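Local coordinates for DNA polymerase III, gamma subunit-related protein (Thermotoga maritima, PDB 2GNO) that probably binds DNA as a gamma-subunit-like component of the bacterial clamp-loading machinery, combining an AAA+ type module with an all-helical C-terminal domain, at residues 160-163 and 167-170; 243-248 and 279-284; 250-255 and 268-273; 256-261 and 291-296. All blocks are in the same frame, centred on the assembly; numbering follows the deposited sequence.

Going from the N terminus, the chain first builds the parallel sheet and its helices, then enters the helical lid region. There contact 1 closes a very short turn of three residues leading into helix 166-189. It is complete before any of the others opens. The remaining three lie together in the C-terminal helical domain. Contact 2 closes a long loop from helix 239-254 to the start of helix 283-298, and contact 3, pairing helix 239-254 with helix 261-274, is nested inside it. Contact 4, from the loop 256-261 to helix 283-298, crosses both. Pro160 of contact 1 packs on Glu255 of contact 3, joining the lid region to the end of helix 239-254.

Contact 1 of 4, residues 160-163 and 167-170; sequences PLLE and KTAL
The flat group with a part in this contact is the backbone carbonyl of Leu162, whose O receives the methyl carbon Ala169 CB at 3.3 Å; no ring, side-chain amide or carboxylate meets a partner between 160-163 and 167-170, and no hydrogen bond crosses. That same Ala169 CB lies 4.0 Å from Leu162 CB, so the alanine packs on the root of the leucine, and the backbones come close, with Leu162 CA and Ala169 CA 4.5 Å apart. The leucine CG stands anti to its own carbonyl carbon (chi1 -51°); with chi2 extended at -169°, this carries CD2 to 3.7 Å from Thr168 CG2, the two side chains crossing at about a right angle. Thr168 divides its branches: the methyl goes to Leu162, while OG1 hydrogen-bonds to Asp165 OD2 and so pins the rotation of the side chain. All three touching residues are buried. The turn belongs to the AAA+ lid region and folds back onto the first turn of helix 166-189. Around it, helix 142-152 brings Ile152 to Leu162 and Phe144 to Ala169, Trp156 of helix 155-158 also packs on Leu162, and Leu204 of helix 203-219 meets Thr168.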
# COMPACT_ATOMS: atom_id res chain seq x y z
N PRO A 160 -6.92 10.97 -8.19
CA PRO A 160 -7.79 10.45 -7.13
C PRO A 160 -7.18 9.47 -6.11
O PRO A 160 -7.72 9.39 -5.00
CB PRO A 160 -8.90 9.75 -7.91
CG PRO A 160 -8.93 10.44 -9.20
CD PRO A 160 -7.50 10.68 -9.51
N LEU A 161 -6.10 8.76 -6.45
CA LEU A 161 -5.47 7.82 -5.49
C LEU A 161 -4.90 8.49 -4.24
O LEU A 161 -4.85 7.84 -3.18
CB LEU A 161 -4.31 7.03 -6.14
CG LEU A 161 -3.42 6.08 -5.29
CD1 LEU A 161 -4.21 4.96 -4.58
CD2 LEU A 161 -2.35 5.45 -6.15
N LEU A 162 -4.51 9.76 -4.35
CA LEU A 162 -3.88 10.48 -3.24
C LEU A 162 -4.74 10.56 -1.99
O LEU A 162 -4.22 10.51 -0.89
CB LEU A 162 -3.40 11.87 -3.66
CG LEU A 162 -2.52 11.99 -4.91
CD1 LEU A 162 -1.94 13.40 -4.98
CD2 LEU A 162 -1.43 10.98 -4.95
N GLU A 163 -6.05 10.67 -2.17
CA GLU A 163 -6.98 10.74 -1.05
C GLU A 163 -7.06 9.42 -0.26
O GLU A 163 -7.51 9.43 0.89
CB GLU A 163 -8.37 11.17 -1.56
CG GLU A 163 -9.38 11.49 -0.44
CD GLU A 163 -10.70 12.06 -0.94
OE1 GLU A 163 -10.86 12.25 -2.16
OE2 GLU A 163 -11.59 12.30 -0.09
N LYS A 167 1.04 7.87 1.78
CA LYS A 167 2.45 7.97 1.40
C LYS A 167 2.65 8.57 0.03
O LYS A 167 3.59 9.32 -0.18
CB LYS A 167 3.13 6.58 1.43
CG LYS A 167 4.66 6.67 1.32
CD LYS A 167 5.35 5.34 1.34
CE LYS A 167 6.87 5.53 1.31
NZ LYS A 167 7.59 4.24 1.37
N THR A 168 1.79 8.18 -0.92
CA THR A 168 1.86 8.69 -2.28
C THR A 168 1.41 10.16 -2.24
O THR A 168 2.00 11.02 -2.91
CB THR A 168 1.00 7.81 -3.21
OG1 THR A 168 1.46 6.47 -3.11
CG2 THR A 168 1.09 8.25 -4.65
N ALA A 169 0.41 10.46 -1.43
CA ALA A 169 -0.04 11.86 -1.25
C ALA A 169 1.10 12.68 -0.65
O ALA A 169 1.27 13.84 -1.01
CB ALA A 169 -1.24 11.92 -0.35
N LEU A 170 1.89 12.08 0.25
CA LEU A 170 3.05 12.75 0.86
C LEU A 170 4.16 12.95 -0.18
O LEU A 170 4.78 14.00 -0.17
CB LEU A 170 3.57 11.96 2.07
CG LEU A 170 4.76 12.54 2.86
CD1 LEU A 170 4.43 13.91 3.37
CD2 LEU A 170 5.16 11.61 4.00

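Contact 2 of 4, residues 243-248 and 279-284; sequences LLIQRL and ANLNNK
Ile245 reaches from helix 239-254 to Asn283 and Leu281 with a single carbon, CD1. Two torsions put it there: CG1 is anti to the isoleucine's carbonyl carbon (chi1 -73°), and chi2 is close to fully extended, which carries CD1 out toward 279-284. Its tip lands on the backbone at the beginning of helix 283-298, with Ile245 CD1 3.4 Å from Asn283 O and 3.7 Å from Asn283 CA. The asparagine side chain lies alongside the same methyl, Asn283 OD1 being 3.9 Å from Ile245 CD1.

Leu281 comes from the loop just before that helix. Its CG is set anti to the backbone N (chi1 -168°), and CD2 is the branch that meets Ile245 CD1, at 4.1 Å, methyl to methyl and at an oblique angle. Asn282, between these neighbours, points its CB away from helix 239-254 and serves as the N-cap of helix 283-298, OD1 making a weak hydrogen bond to Leu285 N.

Other parts of the C-terminal domain fill in around the isoleucine: Thr286 and Ile273 both pack on it, and Gln246 NE2, one residue along, hydrogen-bonds to Ile273 O, tying helix 239-254 to helix 261-274. No ion pair passes between 243-248 and 279-284 themselves. Chemically, then, the contact is van der Waals in character, a methyl against a carbonyl oxygen and a leucine methyl, with no hydrogen bond between the two segments.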
# COMPACT_ATOMS: atom_id res chain seq x y z
N LEU A 243 -0.23 -8.53 -11.47
CA LEU A 243 -0.05 -7.30 -10.70
C LEU A 243 -0.47 -6.07 -11.50
O LEU A 243 -1.12 -5.20 -10.96
CB LEU A 243 1.42 -7.12 -10.25
CG LEU A 243 1.82 -5.83 -9.50
CD1 LEU A 243 0.94 -5.51 -8.28
CD2 LEU A 243 3.29 -5.91 -9.09
N LEU A 244 -0.06 -5.99 -12.77
CA LEU A 244 -0.44 -4.86 -13.63
C LEU A 244 -1.95 -4.86 -13.81
O LEU A 244 -2.57 -3.81 -13.73
CB LEU A 244 0.29 -4.92 -14.97
CG LEU A 244 0.15 -3.76 -15.96
CD1 LEU A 244 0.53 -2.40 -15.39
CD2 LEU A 244 0.95 -4.05 -17.20
N ILE A 245 -2.55 -6.02 -14.04
CA ILE A 245 -4.02 -6.12 -14.18
C ILE A 245 -4.72 -5.53 -12.97
O ILE A 245 -5.61 -4.69 -13.12
CB ILE A 245 -4.48 -7.57 -14.40
CG1 ILE A 245 -4.11 -8.00 -15.82
CG2 ILE A 245 -6.03 -7.72 -14.22
CD1 ILE A 245 -4.27 -9.48 -16.07
N GLN A 246 -4.30 -5.95 -11.79
CA GLN A 246 -4.88 -5.45 -10.53
C GLN A 246 -4.75 -3.94 -10.42
O GLN A 246 -5.73 -3.26 -10.17
CB GLN A 246 -4.24 -6.16 -9.32
CG GLN A 246 -4.55 -7.65 -9.22
CD GLN A 246 -6.03 -7.94 -9.06
OE1 GLN A 246 -6.80 -7.07 -8.64
NE2 GLN A 246 -6.44 -9.16 -9.38
N ARG A 247 -3.56 -3.42 -10.66
CA ARG A 247 -3.34 -1.98 -10.57
C ARG A 247 -4.14 -1.19 -11.57
O ARG A 247 -4.72 -0.18 -11.21
CB ARG A 247 -1.89 -1.62 -10.76
CG ARG A 247 -1.06 -2.16 -9.70
CD ARG A 247 0.35 -1.78 -9.87
NE ARG A 247 0.53 -0.36 -9.67
CZ ARG A 247 1.71 0.23 -9.48
NH1 ARG A 247 2.83 -0.48 -9.42
NH2 ARG A 247 1.74 1.52 -9.28
N LEU A 248 -4.16 -1.65 -12.83
CA LEU A 248 -4.91 -0.94 -13.86
C LEU A 248 -6.42 -1.00 -13.58
O LEU A 248 -7.11 -0.00 -13.76
CB LEU A 248 -4.57 -1.46 -15.26
CG LEU A 248 -3.12 -1.28 -15.74
CD1 LEU A 248 -3.02 -1.74 -17.18
CD2 LEU A 248 -2.66 0.16 -15.63
N ALA A 279 -4.17 -18.04 -10.33
CA ALA A 279 -4.34 -19.35 -10.98
C ALA A 279 -5.61 -19.51 -11.84
O ALA A 279 -5.61 -20.32 -12.76
CB ALA A 279 -4.29 -20.47 -9.94
N ASN A 280 -6.66 -18.73 -11.55
CA ASN A 280 -7.94 -18.80 -12.26
C ASN A 280 -8.24 -17.69 -13.27
O ASN A 280 -9.38 -17.59 -13.72
CB ASN A 280 -9.06 -18.79 -11.21
CG ASN A 280 -8.91 -19.88 -10.16
OD1 ASN A 280 -8.32 -20.94 -10.42
ND2 ASN A 280 -9.46 -19.64 -8.98
N LEU A 281 -7.25 -16.90 -13.66
CA LEU A 281 -7.44 -15.79 -14.60
C LEU A 281 -6.57 -15.97 -15.83
O LEU A 281 -5.47 -16.49 -15.72
CB LEU A 281 -6.94 -14.51 -13.90
CG LEU A 281 -7.25 -13.15 -14.49
CD1 LEU A 281 -8.75 -12.88 -14.37
CD2 LEU A 281 -6.47 -12.07 -13.76
N ASN A 282 -7.08 -15.58 -17.00
CA ASN A 282 -6.33 -15.59 -18.26
C ASN A 282 -5.84 -14.15 -18.28
O ASN A 282 -6.66 -13.22 -18.36
CB ASN A 282 -7.23 -15.89 -19.47
CG ASN A 282 -6.47 -15.95 -20.80
OD1 ASN A 282 -5.54 -15.18 -21.05
ND2 ASN A 282 -6.89 -16.85 -21.68
N ASN A 283 -4.53 -13.94 -18.18
CA ASN A 283 -3.97 -12.58 -18.12
C ASN A 283 -4.23 -11.71 -19.36
O ASN A 283 -4.83 -10.62 -19.24
CB ASN A 283 -2.46 -12.61 -17.79
CG ASN A 283 -2.15 -13.09 -16.36
OD1 ASN A 283 -3.00 -13.13 -15.47
ND2 ASN A 283 -0.87 -13.43 -16.13
N LYS A 284 -3.82 -12.18 -20.53
CA LYS A 284 -3.97 -11.42 -21.80
C LYS A 284 -5.42 -11.10 -22.14
O LYS A 284 -5.73 -9.99 -22.56
CB LYS A 284 -3.27 -12.12 -22.96
CG LYS A 284 -1.76 -12.17 -22.80
CD LYS A 284 -1.06 -12.83 -23.99
CE LYS A 284 0.45 -12.96 -23.73
NZ LYS A 284 1.20 -13.57 -24.87

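Contact 3 of 4, residues 250-255 and 268-273; sequences RIILHE and SFLDSI
Leu253 and Leu270 carry the apolar part of this contact. They slide past each other in opposite directions, and Leu253 CD2 presses on Leu270 CB at 3.4 Å, tighter than ordinary van der Waals contact. Leu270 sends CD1 on to two partners: Leu253 CD2 at 3.7 Å and Ile252 CG2 at 3.9 Å. The isoleucine meets it at about a right angle, so Leu270 is touched by neighbouring residues of helix 239-254.

One contact pairs a methyl with a polar group. Although Asp271 CB points away from the other helix, its carboxylate bends back, and OD1 comes to 3.4 Å from Leu253 CD1.

Hydrogen bonds stay inside each helix. His254 ND1 donates to Arg250 O at 2.7 Å, nearly in the ring plane, and this holds the imidazole against its own helix. The oxygen also accepts from His254 N, on the opposite face of the carbonyl plane. Ser268 O is gripped in the same double fashion by Ser272 OG and Ser272 N.

Third parties close the interface: Trp258 and Ile290 pack on Leu270, and Leu214 on Ile252. The axes of the segments 250-254 and 268-273 run 10.0 Å apart at closest, their directions 143° from each other. Two successive helices joined by a short loop and packed roughly antiparallel in this way form a helical hairpin, here part of the all-helical C-terminal domain of this clamp-loader-related family.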
# COMPACT_ATOMS: atom_id res chain seq x y z
N ARG A 250 -7.92 -1.15 -10.75
CA ARG A 250 -8.20 -0.15 -9.70
C ARG A 250 -8.24 1.27 -10.26
O ARG A 250 -9.16 2.02 -9.94
CB ARG A 250 -7.23 -0.27 -8.51
CG ARG A 250 -7.45 -1.55 -7.74
CD ARG A 250 -6.55 -1.70 -6.53
NE ARG A 250 -6.79 -2.98 -5.87
CZ ARG A 250 -7.70 -3.18 -4.92
N ILE A 251 -7.28 1.63 -11.12
CA ILE A 251 -7.26 2.96 -11.73
C ILE A 251 -8.46 3.16 -12.66
O ILE A 251 -9.13 4.18 -12.57
CB ILE A 251 -5.92 3.24 -12.47
CG1 ILE A 251 -4.78 3.31 -11.45
CG2 ILE A 251 -5.99 4.57 -13.25
CD1 ILE A 251 -3.41 3.34 -12.05
N ILE A 252 -8.76 2.18 -13.51
CA ILE A 252 -9.92 2.26 -14.43
C ILE A 252 -11.22 2.42 -13.63
O ILE A 252 -12.06 3.23 -14.00
CB ILE A 252 -9.98 1.00 -15.36
CG1 ILE A 252 -8.75 0.98 -16.30
CG2 ILE A 252 -11.22 1.00 -16.19
CD1 ILE A 252 -8.51 -0.33 -16.97
N LEU A 253 -11.37 1.65 -12.55
CA LEU A 253 -12.55 1.76 -11.70
C LEU A 253 -12.69 3.10 -11.05
O LEU A 253 -13.71 3.75 -11.21
CB LEU A 253 -12.59 0.73 -10.56
CG LEU A 253 -13.08 -0.69 -10.81
CD1 LEU A 253 -12.97 -1.49 -9.54
CD2 LEU A 253 -14.55 -0.66 -11.27
N HIS A 254 -11.66 3.50 -10.32
CA HIS A 254 -11.69 4.75 -9.56
C HIS A 254 -11.52 6.02 -10.37
O HIS A 254 -11.90 7.08 -9.87
CB HIS A 254 -10.67 4.72 -8.41
CG HIS A 254 -10.93 3.64 -7.41
ND1 HIS A 254 -10.34 2.40 -7.49
CD2 HIS A 254 -11.74 3.61 -6.33
CE1 HIS A 254 -10.77 1.65 -6.49
NE2 HIS A 254 -11.62 2.36 -5.77
N GLU A 255 -11.02 5.94 -11.60
CA GLU A 255 -10.80 7.15 -12.42
C GLU A 255 -11.68 7.25 -13.68
O GLU A 255 -11.22 7.65 -14.74
CB GLU A 255 -9.30 7.30 -12.72
CG GLU A 255 -8.45 7.21 -11.43
CD GLU A 255 -6.99 7.60 -11.61
OE1 GLU A 255 -6.58 7.94 -12.74
OE2 GLU A 255 -6.24 7.56 -10.63
N SER A 268 -19.20 -4.40 -12.94
CA SER A 268 -19.32 -5.74 -12.35
C SER A 268 -18.15 -6.62 -12.74
O SER A 268 -17.68 -7.40 -11.92
CB SER A 268 -20.63 -6.42 -12.76
OG SER A 268 -21.72 -5.73 -12.19
N PHE A 269 -17.70 -6.50 -13.99
CA PHE A 269 -16.54 -7.24 -14.48
C PHE A 269 -15.26 -6.74 -13.79
O PHE A 269 -14.51 -7.53 -13.23
CB PHE A 269 -16.44 -7.10 -16.00
CG PHE A 269 -15.21 -7.71 -16.60
CD1 PHE A 269 -15.12 -9.09 -16.78
CD2 PHE A 269 -14.16 -6.91 -17.06
CE1 PHE A 269 -13.99 -9.65 -17.37
CE2 PHE A 269 -13.03 -7.48 -17.63
CZ PHE A 269 -12.95 -8.84 -17.80
N LEU A 270 -15.05 -5.42 -13.77
CA LEU A 270 -13.88 -4.82 -13.10
C LEU A 270 -13.83 -5.18 -11.61
O LEU A 270 -12.76 -5.58 -11.12
CB LEU A 270 -13.88 -3.29 -13.31
CG LEU A 270 -13.65 -2.78 -14.75
CD1 LEU A 270 -14.04 -1.31 -14.90
CD2 LEU A 270 -12.25 -3.02 -15.20
N ASP A 271 -14.96 -5.08 -10.90
CA ASP A 271 -15.02 -5.46 -9.47
C ASP A 271 -14.64 -6.92 -9.25
O ASP A 271 -13.96 -7.24 -8.27
CB ASP A 271 -16.42 -5.25 -8.83
CG ASP A 271 -16.74 -3.80 -8.49
OD1 ASP A 271 -15.85 -2.92 -8.47
OD2 ASP A 271 -17.93 -3.54 -8.17
N SER A 272 -15.10 -7.79 -10.14
CA SER A 272 -14.81 -9.22 -10.08
C SER A 272 -13.34 -9.57 -10.22
O SER A 272 -12.86 -10.45 -9.51
CB SER A 272 -15.61 -9.99 -11.14
OG SER A 272 -17.00 -9.90 -10.87
N ILE A 273 -12.63 -8.86 -11.11
CA ILE A 273 -11.19 -9.08 -11.37
C ILE A 273 -10.35 -8.99 -10.10
O ILE A 273 -9.40 -9.75 -9.92
CB ILE A 273 -10.58 -8.05 -12.40
CG1 ILE A 273 -11.30 -8.08 -13.75
CG2 ILE A 273 -9.05 -8.26 -12.60
CD1 ILE A 273 -11.43 -9.39 -14.39

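Contact 4 of 4, residues 256-261 and 291-296; sequences NTWESV and LAIHRE
The loop 256-261, extended at Asn256 and Thr257, passes beside helix 283-298, and its closest backbone approach puts Asn256 CA 8.2 Å from His294 CA, so side chains must bridge the gap. Asn256 does it with a hydrogen bond: ND2 donates to His294 ND1 over 3.2 Å, the N-H...N angle being 159°. The bond lies in the imidazole plane and in the amide plane alike, although those planes are turned 60° from each other. His294 CG is anti to the backbone N (chi1 177°), which swings the ring over to meet the amide. The stronger partner of Asn256 ND2 is Ile252 O, in the last turn of helix 239-254. This loop is the connection of the hairpin between helices 239-254 and 261-274, and here it is fastened to helix 283-298, the last helix of the chain. Trp258 makes the second bridge: the rim of its six-membered ring, at CH2, meets Ile293 CG2 at 3.7 Å, near the ring plane. One face of the indole carries Asn256 CB, 3.3 Å above it and offset toward the rim, while NE1 hydrogen-bonds to Leu253 O. Val267 of helix 261-274 also packs on the indole, and Phe269 packs against Ile293.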
# COMPACT_ATOMS: atom_id res chain seq x y z
N ASN A 256 -12.96 6.89 -13.50
CA ASN A 256 -14.04 6.89 -14.50
C ASN A 256 -15.36 6.89 -13.74
O ASN A 256 -15.39 6.44 -12.60
CB ASN A 256 -14.04 5.62 -15.38
CG ASN A 256 -13.04 5.65 -16.53
OD1 ASN A 256 -13.13 6.50 -17.41
ND2 ASN A 256 -12.20 4.62 -16.62
N THR A 257 -16.43 7.38 -14.35
CA THR A 257 -17.77 7.38 -13.73
C THR A 257 -18.59 6.29 -14.44
O THR A 257 -18.40 6.08 -15.64
CB THR A 257 -18.46 8.75 -13.83
OG1 THR A 257 -18.64 9.12 -15.20
CG2 THR A 257 -17.61 9.80 -13.12
N TRP A 258 -19.49 5.63 -13.71
CA TRP A 258 -20.27 4.51 -14.27
C TRP A 258 -21.80 4.57 -14.07
O TRP A 258 -22.39 3.72 -13.39
CB TRP A 258 -19.72 3.22 -13.64
CG TRP A 258 -18.22 3.06 -13.75
CD1 TRP A 258 -17.30 3.38 -12.79
CD2 TRP A 258 -17.47 2.53 -14.85
NE1 TRP A 258 -16.04 3.09 -13.23
CE2 TRP A 258 -16.11 2.57 -14.49
CE3 TRP A 258 -17.81 2.04 -16.12
CZ2 TRP A 258 -15.10 2.14 -15.33
CZ3 TRP A 258 -16.81 1.62 -16.95
CH2 TRP A 258 -15.46 1.67 -16.56
N GLU A 259 -22.45 5.52 -14.74
CA GLU A 259 -23.89 5.70 -14.64
C GLU A 259 -24.80 4.79 -15.48
O GLU A 259 -25.86 4.38 -15.00
N SER A 260 -24.38 4.46 -16.70
CA SER A 260 -25.18 3.62 -17.61
C SER A 260 -25.43 2.15 -17.24
O SER A 260 -24.84 1.63 -16.30
N VAL A 261 -26.33 1.52 -17.99
CA VAL A 261 -26.67 0.10 -17.80
C VAL A 261 -25.51 -0.76 -18.33
O VAL A 261 -25.17 -1.79 -17.73
CB VAL A 261 -27.99 -0.30 -18.54
CG1 VAL A 261 -28.25 -1.82 -18.42
CG2 VAL A 261 -29.17 0.50 -18.01
N LEU A 291 -8.65 -2.77 -20.65
CA LEU A 291 -8.12 -1.70 -21.49
C LEU A 291 -9.12 -1.26 -22.54
O LEU A 291 -9.25 -0.05 -22.80
CB LEU A 291 -6.82 -2.13 -22.16
CG LEU A 291 -5.61 -2.29 -21.27
CD1 LEU A 291 -4.46 -2.86 -22.08
CD2 LEU A 291 -5.21 -0.97 -20.63
N ALA A 292 -9.82 -2.23 -23.15
CA ALA A 292 -10.85 -1.93 -24.13
C ALA A 292 -11.98 -1.20 -23.44
O ALA A 292 -12.51 -0.25 -23.99
CB ALA A 292 -11.38 -3.20 -24.79
N ILE A 293 -12.36 -1.65 -22.23
CA ILE A 293 -13.40 -0.99 -21.45
C ILE A 293 -13.04 0.49 -21.23
O ILE A 293 -13.86 1.38 -21.46
CB ILE A 293 -13.64 -1.72 -20.07
CG1 ILE A 293 -14.40 -3.04 -20.30
CG2 ILE A 293 -14.47 -0.86 -19.11
CD1 ILE A 293 -14.38 -4.00 -19.09
N HIS A 294 -11.81 0.72 -20.79
CA HIS A 294 -11.30 2.06 -20.52
C HIS A 294 -11.23 2.95 -21.76
O HIS A 294 -11.67 4.10 -21.74
CB HIS A 294 -9.92 1.97 -19.87
CG HIS A 294 -9.28 3.30 -19.61
ND1 HIS A 294 -9.73 4.17 -18.64
CD2 HIS A 294 -8.19 3.89 -20.17
CE1 HIS A 294 -8.96 5.24 -18.62
NE2 HIS A 294 -8.03 5.10 -19.55
N ARG A 295 -10.67 2.39 -22.83
CA ARG A 295 -10.55 3.08 -24.12
C ARG A 295 -11.90 3.51 -24.67
O ARG A 295 -12.06 4.66 -25.09
CB ARG A 295 -9.83 2.18 -25.12
CG ARG A 295 -9.72 2.74 -26.53
CD ARG A 295 -9.00 1.77 -27.39
NE ARG A 295 -8.93 2.18 -28.82
CZ ARG A 295 -8.04 3.04 -29.32
NH1 ARG A 295 -7.13 3.62 -28.55
NH2 ARG A 295 -8.04 3.30 -30.62
N GLU A 296 -12.88 2.61 -24.65
CA GLU A 296 -14.20 2.93 -25.17
C GLU A 296 -14.96 3.88 -24.26
O GLU A 296 -15.72 4.72 -24.76
CB GLU A 296 -14.97 1.65 -25.51
CG GLU A 296 -14.21 0.70 -26.50
CD GLU A 296 -13.81 1.34 -27.86
OE1 GLU A 296 -14.52 2.24 -28.36
OE2 GLU A 296 -12.80 0.89 -28.44